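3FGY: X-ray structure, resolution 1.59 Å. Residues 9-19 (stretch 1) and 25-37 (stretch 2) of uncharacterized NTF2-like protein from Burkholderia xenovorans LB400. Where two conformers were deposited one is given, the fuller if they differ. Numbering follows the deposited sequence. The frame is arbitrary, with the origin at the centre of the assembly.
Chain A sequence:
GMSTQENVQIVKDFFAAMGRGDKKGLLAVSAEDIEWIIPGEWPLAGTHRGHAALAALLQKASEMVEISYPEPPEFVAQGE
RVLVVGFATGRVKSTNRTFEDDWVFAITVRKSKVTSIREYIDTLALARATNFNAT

Stretch 1 9-19: QIVKDFFAAMG
Stretch 2 (25-37) GLLAVSAEDIEWI

Packing of helix 9-19 against stretch 2, a mainly apolar contact with no hydrogen bond across it; 475 Å² is buried, both sides summed. Stretch 1 is helical throughout (Met-18 N to Phe-14 O, 3.1 Å). Stretch 2 starts as the end of a helix. Gly-25 (phi/psi -74/-46) brings its backbone against the helix, its C 3.6 Å from Ala-17 CB; an ideal CB here would point toward the helix and lie equally close to that methyl. Leu-26 sets the register, its CA 4.6 Å from that of Ala-17. The small Ala-17 side chain permits this approach, its CB 3.0 Å from Leu-26 N and 3.4 Å from Leu-26 CB. Leu-26 (chi1 t, chi2 p) lays CD1 over one face of the Phe-14 ring, 4.1 Å from the centroid, in a CH-pi contact; the same CD1 lies 3.0 Å from Phe-14 O and 3.2 Å from CE of selenomethionine Met-18 (chi1 t, chi2 144°, chi3 m). Val-29 (-109/15, chi1 m) points toward the helix: CB meets CG2 of Ile-10 (m, t) at 4.2 Å, CG1 meets Asp-13 CB at 4.1 Å, and CG2 reaches Phe-14 CD1 at the ring edge (3.8 Å). Ser-30 (-115/127, chi1 m) places OG 3.3 Å from Phe-14 CE1, also at the edge; its hydroxyl is satisfied by donating to Leu-26 O (OG to O, 2.7 Å). A type I turn, Ala-31 to Ile-34, carries the exposed Glu-32 and Asp-33 round the corner. The following strand runs at 76° to the helix. Ile-34 (t, t) brings CD1 to 4.1 Å from Phe-14 CE1, while Trp-36 (chi1 t, chi2 -23°) presents CZ3 to Phe-14 CZ (3.9 Å) and Met-18 CE (4.1 Å). Phe-14 (chi1 t, chi2 75°), buried, thus links both segments of stretch 2; its ring meets the Trp-36 six-membered ring obliquely, planes at 52°.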

ATOM      1  N   GLN A   9       1.325  -4.363 -19.316  1.00 16.74           N
ATOM      2  CA  GLN A   9       1.064  -3.435 -20.406  1.00 19.49           C
ATOM      3  C   GLN A   9      -0.363  -2.872 -20.343  1.00 18.62           C
ATOM      4  O   GLN A   9      -0.561  -1.690 -20.589  1.00 20.12           O
ATOM      5  CB  GLN A   9       1.305  -4.083 -21.760  1.00 17.35           C
ATOM      6  CG  GLN A   9       1.235  -3.100 -22.915  1.00 21.91           C
ATOM      7  CD  GLN A   9       2.240  -1.973 -22.757  1.00 27.58           C
ATOM      8  OE1 GLN A   9       3.453  -2.205 -22.782  1.00 32.44           O
ATOM      9  NE2 GLN A   9       1.746  -0.751 -22.565  1.00 30.14           N
ATOM     10  N   ILE A  10      -1.335  -3.711 -19.992  1.00 18.99           N
ATOM     11  CA  ILE A  10      -2.731  -3.254 -19.787  1.00 21.53           C
ATOM     12  C   ILE A  10      -2.833  -2.207 -18.692  1.00 23.12           C
ATOM     13  O   ILE A  10      -3.522  -1.199 -18.840  1.00 23.57           O
ATOM     14  CB  ILE A  10      -3.662  -4.425 -19.423  1.00 21.34           C
ATOM     15  CG1 ILE A  10      -3.855  -5.337 -20.634  1.00 23.60           C
ATOM     16  CG2 ILE A  10      -5.012  -3.922 -18.940  1.00 17.35           C
ATOM     17  CD1 ILE A  10      -4.358  -6.715 -20.278  1.00 25.09           C
ATOM     18  N   VAL A  11      -2.142  -2.445 -17.580  1.00 21.26           N
ATOM     19  CA  VAL A  11      -2.146  -1.485 -16.497  1.00 21.44           C
ATOM     20  C   VAL A  11      -1.470  -0.187 -16.953  1.00 25.66           C
ATOM     21  O   VAL A  11      -1.984   0.900 -16.707  1.00 27.80           O
ATOM     22  CB  VAL A  11      -1.515  -2.066 -15.223  1.00 21.08           C
ATOM     23  CG1 VAL A  11      -1.331  -0.984 -14.181  1.00 20.73           C
ATOM     24  CG2 VAL A  11      -2.388  -3.204 -14.686  1.00 16.14           C
ATOM     25  N   LYS A  12      -0.336  -0.298 -17.644  1.00 27.65           N
ATOM     26  CA  LYS A  12       0.301   0.874 -18.260  1.00 29.96           C
ATOM     27  C   LYS A  12      -0.639   1.596 -19.263  1.00 31.30           C
ATOM     28  O   LYS A  12      -0.686   2.826 -19.279  1.00 36.07           O
ATOM     29  CB  LYS A  12       1.636   0.475 -18.917  1.00 29.54           C
ATOM     30  CG  LYS A  12       2.712   0.091 -17.899  1.00 26.55           C
ATOM     31  CD  LYS A  12       4.032  -0.311 -18.553  1.00 29.00           C
ATOM     32  CE  LYS A  12       5.111  -0.583 -17.503  1.00 28.72           C
ATOM     33  NZ  LYS A  12       6.342  -1.228 -18.079  1.00 34.51           N
ATOM     34  N   ASP A  13      -1.391   0.838 -20.061  1.00 31.18           N
ATOM     35  CA  ASP A  13      -2.411   1.399 -20.984  1.00 32.09           C
ATOM     36  C   ASP A  13      -3.551   2.097 -20.224  1.00 35.95           C
ATOM     37  O   ASP A  13      -4.179   3.025 -20.746  1.00 37.09           O
ATOM     38  CB  ASP A  13      -3.039   0.307 -21.861  1.00 32.05           C
ATOM     39  CG  ASP A  13      -2.082  -0.256 -22.901  1.00 30.49           C
ATOM     40  OD1 ASP A  13      -1.029   0.371 -23.160  1.00 30.20           O
ATOM     41  OD2 ASP A  13      -2.399  -1.338 -23.446  1.00 30.76           O
ATOM     42  N   PHE A  14      -3.819   1.623 -19.003  1.00 36.93           N
ATOM     43  CA  PHE A  14      -4.911   2.126 -18.161  1.00 37.25           C
ATOM     44  C   PHE A  14      -4.618   3.566 -17.752  1.00 39.87           C
ATOM     45  O   PHE A  14      -5.428   4.469 -18.008  1.00 39.83           O
ATOM     46  CB  PHE A  14      -5.076   1.205 -16.941  1.00 34.61           C
ATOM     47  CG  PHE A  14      -6.162   1.620 -15.987  1.00 30.06           C
ATOM     48  CD1 PHE A  14      -7.498   1.424 -16.295  1.00 30.77           C
ATOM     49  CD2 PHE A  14      -5.834   2.170 -14.759  1.00 28.87           C
ATOM     50  CE1 PHE A  14      -8.488   1.805 -15.391  1.00 29.99           C
ATOM     51  CE2 PHE A  14      -6.822   2.541 -13.858  1.00 29.87           C
ATOM     52  CZ  PHE A  14      -8.137   2.360 -14.180  1.00 24.44           C
ATOM     53  N   PHE A  15      -3.444   3.775 -17.164  1.00 41.62           N
ATOM     54  CA  PHE A  15      -2.918   5.120 -16.918  1.00 44.49           C
ATOM     55  C   PHE A  15      -2.605   5.910 -18.205  1.00 46.01           C
ATOM     56  O   PHE A  15      -2.627   7.143 -18.204  1.00 45.49           O
ATOM     57  CB  PHE A  15      -1.639   5.049 -16.096  1.00 44.67           C
ATOM     58  CG  PHE A  15      -1.727   4.145 -14.902  1.00 48.48           C
ATOM     59  CD1 PHE A  15      -2.902   4.047 -14.159  1.00 47.92           C
ATOM     60  CD2 PHE A  15      -0.616   3.408 -14.499  1.00 50.98           C
ATOM     61  CE1 PHE A  15      -2.969   3.209 -13.040  1.00 51.72           C
ATOM     62  CE2 PHE A  15      -0.681   2.569 -13.383  1.00 52.15           C
ATOM     63  CZ  PHE A  15      -1.860   2.473 -12.655  1.00 48.17           C
ATOM     64  N   ALA A  16      -2.285   5.211 -19.291  1.00 47.81           N
ATOM     65  CA  ALA A  16      -1.998   5.886 -20.562  1.00 48.71           C
ATOM     66  C   ALA A  16      -3.231   6.640 -21.056  1.00 49.30           C
ATOM     67  O   ALA A  16      -3.146   7.820 -21.432  1.00 49.25           O
ATOM     68  CB  ALA A  16      -1.531   4.887 -21.614  1.00 49.10           C
ATOM     69  N   ALA A  17      -4.371   5.950 -21.050  1.00 49.17           N
ATOM     70  CA  ALA A  17      -5.643   6.547 -21.449  1.00 49.90           C
ATOM     71  C   ALA A  17      -6.091   7.579 -20.417  1.00 49.91           C
ATOM     72  O   ALA A  17      -6.793   8.549 -20.741  1.00 51.25           O
ATOM     73  CB  ALA A  17      -6.704   5.466 -21.626  1.00 49.01           C
HETATM   74  N   MSE A  18      -5.672   7.361 -19.177  1.00 48.70           N
HETATM   75  CA  MSE A  18      -5.948   8.282 -18.080  1.00 48.50           C
HETATM   76  C   MSE A  18      -5.362   9.661 -18.351  1.00 49.10           C
HETATM   77  O   MSE A  18      -6.107  10.632 -18.524  1.00 50.45           O
HETATM   78  CB  MSE A  18      -5.366   7.722 -16.787  1.00 46.77           C
HETATM   79  CG  MSE A  18      -5.783   8.464 -15.552  1.00 49.98           C
HETATM   80 SE   MSE A  18      -6.017   7.208 -14.067  0.75 48.65          SE
HETATM   81  CE  MSE A  18      -7.443   6.050 -14.867  1.00 42.53           C
ATOM     82  N   GLY A  19      -4.032   9.730 -18.423  1.00 50.79           N
ATOM     83  CA  GLY A  19      -3.304  10.999 -18.553  1.00 51.20           C
ATOM     84  C   GLY A  19      -3.529  11.683 -19.890  1.00 51.98           C
ATOM     85  O   GLY A  19      -3.596  12.911 -19.954  1.00 52.38           O
ATOM     86  N   GLY A  25     -10.640   4.940 -24.657  1.00 53.29           N
ATOM     87  CA  GLY A  25      -9.482   4.059 -24.479  1.00 53.31           C
ATOM     88  C   GLY A  25      -9.329   3.533 -23.057  1.00 52.52           C
ATOM     89  O   GLY A  25      -9.101   2.336 -22.857  1.00 51.67           O
ATOM     90  N   LEU A  26      -9.454   4.432 -22.081  1.00 51.75           N
ATOM     91  CA  LEU A  26      -9.417   4.086 -20.650  1.00 51.32           C
ATOM     92  C   LEU A  26     -10.477   3.057 -20.245  1.00 49.78           C
ATOM     93  O   LEU A  26     -10.209   2.164 -19.433  1.00 49.39           O
ATOM     94  CB  LEU A  26      -9.615   5.341 -19.799  1.00 51.14           C
ATOM     95  CG  LEU A  26      -9.708   5.137 -18.282  1.00 52.14           C
ATOM     96  CD1 LEU A  26      -8.337   4.882 -17.689  1.00 51.66           C
ATOM     97  CD2 LEU A  26     -10.354   6.342 -17.636  1.00 52.38           C
ATOM     98  N   LEU A  27     -11.682   3.213 -20.785  1.00 47.50           N
ATOM     99  CA  LEU A  27     -12.760   2.270 -20.545  1.00 45.92           C
ATOM    100  C   LEU A  27     -12.559   1.029 -21.395  1.00 43.93           C
ATOM    101  O   LEU A  27     -13.099  -0.027 -21.085  1.00 44.71           O
ATOM    102  CB  LEU A  27     -14.119   2.898 -20.867  1.00 47.12           C
ATOM    103  CG  LEU A  27     -14.522   4.134 -20.053  1.00 47.38           C
ATOM    104  CD1 LEU A  27     -15.812   4.720 -20.604  1.00 51.17           C
ATOM    105  CD2 LEU A  27     -14.664   3.813 -18.576  1.00 47.78           C
ATOM    106  N   ALA A  28     -11.799   1.163 -22.481  1.00 41.90           N
ATOM    107  CA  ALA A  28     -11.486   0.027 -23.350  1.00 38.96           C
ATOM    108  C   ALA A  28     -10.620  -1.007 -22.631  1.00 34.62           C
ATOM    109  O   ALA A  28     -10.629  -2.179 -23.003  1.00 35.65           O
ATOM    110  CB  ALA A  28     -10.801   0.494 -24.633  1.00 40.46           C
ATOM    111  N   VAL A  29      -9.882  -0.574 -21.607  1.00 30.43           N
ATOM    112  CA  VAL A  29      -9.093  -1.491 -20.782  1.00 25.46           C
ATOM    113  C   VAL A  29      -9.675  -1.674 -19.373  1.00 23.33           C
ATOM    114  O   VAL A  29      -8.991  -2.185 -18.484  1.00 24.89           O
ATOM    115  CB  VAL A  29      -7.606  -1.042 -20.679  1.00 24.81           C
ATOM    116  CG1 VAL A  29      -6.965  -1.013 -22.072  1.00 28.99           C
ATOM    117  CG2 VAL A  29      -7.461   0.300 -19.965  1.00 27.33           C
ATOM    118  N   SER A  30     -10.933  -1.260 -19.184  1.00 21.50           N
ATOM    119  CA  SER A  30     -11.635  -1.290 -17.891  1.00 19.54           C
ATOM    120  C   SER A  30     -12.808  -2.255 -17.957  1.00 18.62           C
ATOM    121  O   SER A  30     -13.654  -2.154 -18.865  1.00 20.73           O
ATOM    122  CB  SER A  30     -12.155   0.096 -17.538  1.00 18.97           C
ATOM    123  OG  SER A  30     -11.087   0.959 -17.161  1.00 25.06           O
ATOM    124  N   ALA A  31     -12.866  -3.197 -17.012  1.00 19.35           N
ATOM    125  CA  ALA A  31     -13.989  -4.142 -16.946  1.00 18.13           C
ATOM    126  C   ALA A  31     -15.286  -3.371 -16.736  1.00 18.25           C
ATOM    127  O   ALA A  31     -15.293  -2.295 -16.159  1.00 16.61           O
ATOM    128  CB  ALA A  31     -13.794  -5.162 -15.858  1.00 18.78           C
ATOM    129  N   GLU A  32     -16.394  -3.884 -17.261  1.00 20.34           N
ATOM    130  CA  GLU A  32     -17.656  -3.188 -17.065  1.00 21.89           C
ATOM    131  C   GLU A  32     -18.043  -3.130 -15.578  1.00 21.24           C
ATOM    132  O   GLU A  32     -18.671  -2.182 -15.132  1.00 22.92           O
ATOM    133  CB  GLU A  32     -18.758  -3.796 -17.931  1.00 21.88           C
ATOM    134  CG  GLU A  32     -18.618  -3.402 -19.407  1.00 25.37           C
ATOM    135  N   ASP A  33     -17.619  -4.124 -14.812  1.00 22.12           N
ATOM    136  CA  ASP A  33     -17.889  -4.184 -13.378  1.00 22.65           C
ATOM    137  C   ASP A  33     -16.661  -3.723 -12.576  1.00 21.32           C
ATOM    138  O   ASP A  33     -16.485  -4.112 -11.413  1.00 19.75           O
ATOM    139  CB  ASP A  33     -18.278  -5.617 -12.973  1.00 23.76           C
ATOM    140  CG  ASP A  33     -17.279  -6.667 -13.464  1.00 35.90           C
ATOM    141  OD1 ASP A  33     -16.452  -6.345 -14.353  1.00 38.84           O
ATOM    142  OD2 ASP A  33     -17.322  -7.818 -12.960  1.00 50.24           O
ATOM    143  N   ILE A  34     -15.822  -2.878 -13.186  1.00 19.88           N
ATOM    144  CA  ILE A  34     -14.598  -2.399 -12.506  1.00 19.16           C
ATOM    145  C   ILE A  34     -14.951  -1.792 -11.144  1.00 17.07           C
ATOM    146  O   ILE A  34     -15.925  -1.082 -11.013  1.00 18.11           O
ATOM    147  CB  ILE A  34     -13.817  -1.383 -13.390  1.00 17.15           C
ATOM    148  CG1 ILE A  34     -12.508  -0.978 -12.714  1.00 18.44           C
ATOM    149  CG2 ILE A  34     -14.666  -0.156 -13.690  1.00 17.66           C
ATOM    150  CD1 ILE A  34     -11.486  -0.350 -13.662  1.00 18.15           C
ATOM    151  N   GLU A  35     -14.166  -2.127 -10.129  1.00 17.96           N
ATOM    152  CA  GLU A  35     -14.319  -1.635  -8.773  0.50 17.66           C
ATOM    153  C   GLU A  35     -13.030  -0.913  -8.397  1.00 17.87           C
ATOM    154  O   GLU A  35     -11.970  -1.504  -8.553  1.00 17.49           O
ATOM    155  CB  GLU A  35     -14.475  -2.854  -7.871  0.50 19.01           C
ATOM    156  CG  GLU A  35     -14.579  -2.576  -6.416  0.50 18.90           C
ATOM    157  CD  GLU A  35     -14.608  -3.860  -5.632  0.50 16.23           C
ATOM    158  OE1 GLU A  35     -13.521  -4.428  -5.362  0.50 15.30           O
ATOM    159  OE2 GLU A  35     -15.717  -4.304  -5.303  0.50 14.93           O
ATOM    160  N   TRP A  36     -13.118   0.332  -7.926  1.00 14.48           N
ATOM    161  CA  TRP A  36     -11.943   1.094  -7.505  1.00 14.36           C
ATOM    162  C   TRP A  36     -12.198   1.622  -6.108  1.00 14.92           C
ATOM    163  O   TRP A  36     -13.057   2.498  -5.879  1.00 15.43           O
ATOM    164  CB  TRP A  36     -11.687   2.221  -8.508  1.00 15.30           C
ATOM    165  CG  TRP A  36     -10.459   3.072  -8.362  1.00 15.12           C
ATOM    166  CD1 TRP A  36      -9.705   3.306  -7.228  1.00 17.09           C
ATOM    167  CD2 TRP A  36      -9.867   3.857  -9.397  1.00 14.63           C
ATOM    168  NE1 TRP A  36      -8.665   4.181  -7.521  1.00 16.62           N
ATOM    169  CE2 TRP A  36      -8.751   4.541  -8.831  1.00 15.70           C
ATOM    170  CE3 TRP A  36     -10.166   4.053 -10.746  1.00 16.89           C
ATOM    171  CZ2 TRP A  36      -7.959   5.386  -9.574  1.00 15.19           C
ATOM    172  CZ3 TRP A  36      -9.373   4.868 -11.474  1.00 16.80           C
ATOM    173  CH2 TRP A  36      -8.294   5.544 -10.896  1.00 16.33           C
ATOM    174  N   ILE A  37     -11.418   1.089  -5.172  1.00 14.63           N
ATOM    175  CA  ILE A  37     -11.583   1.365  -3.751  1.00 15.83           C
ATOM    176  C   ILE A  37     -10.537   2.364  -3.279  1.00 14.24           C
ATOM    177  O   ILE A  37      -9.329   2.149  -3.464  1.00 15.62           O
ATOM    178  CB  ILE A  37     -11.479   0.057  -2.919  1.00 18.11           C
ATOM    179  CG1 ILE A  37     -12.517  -0.999  -3.370  1.00 21.28           C
ATOM    180  CG2 ILE A  37     -11.574   0.358  -1.431  1.00 16.46           C
ATOM    181  CD1 ILE A  37     -12.362  -2.349  -2.677  1.00 21.48           C
TER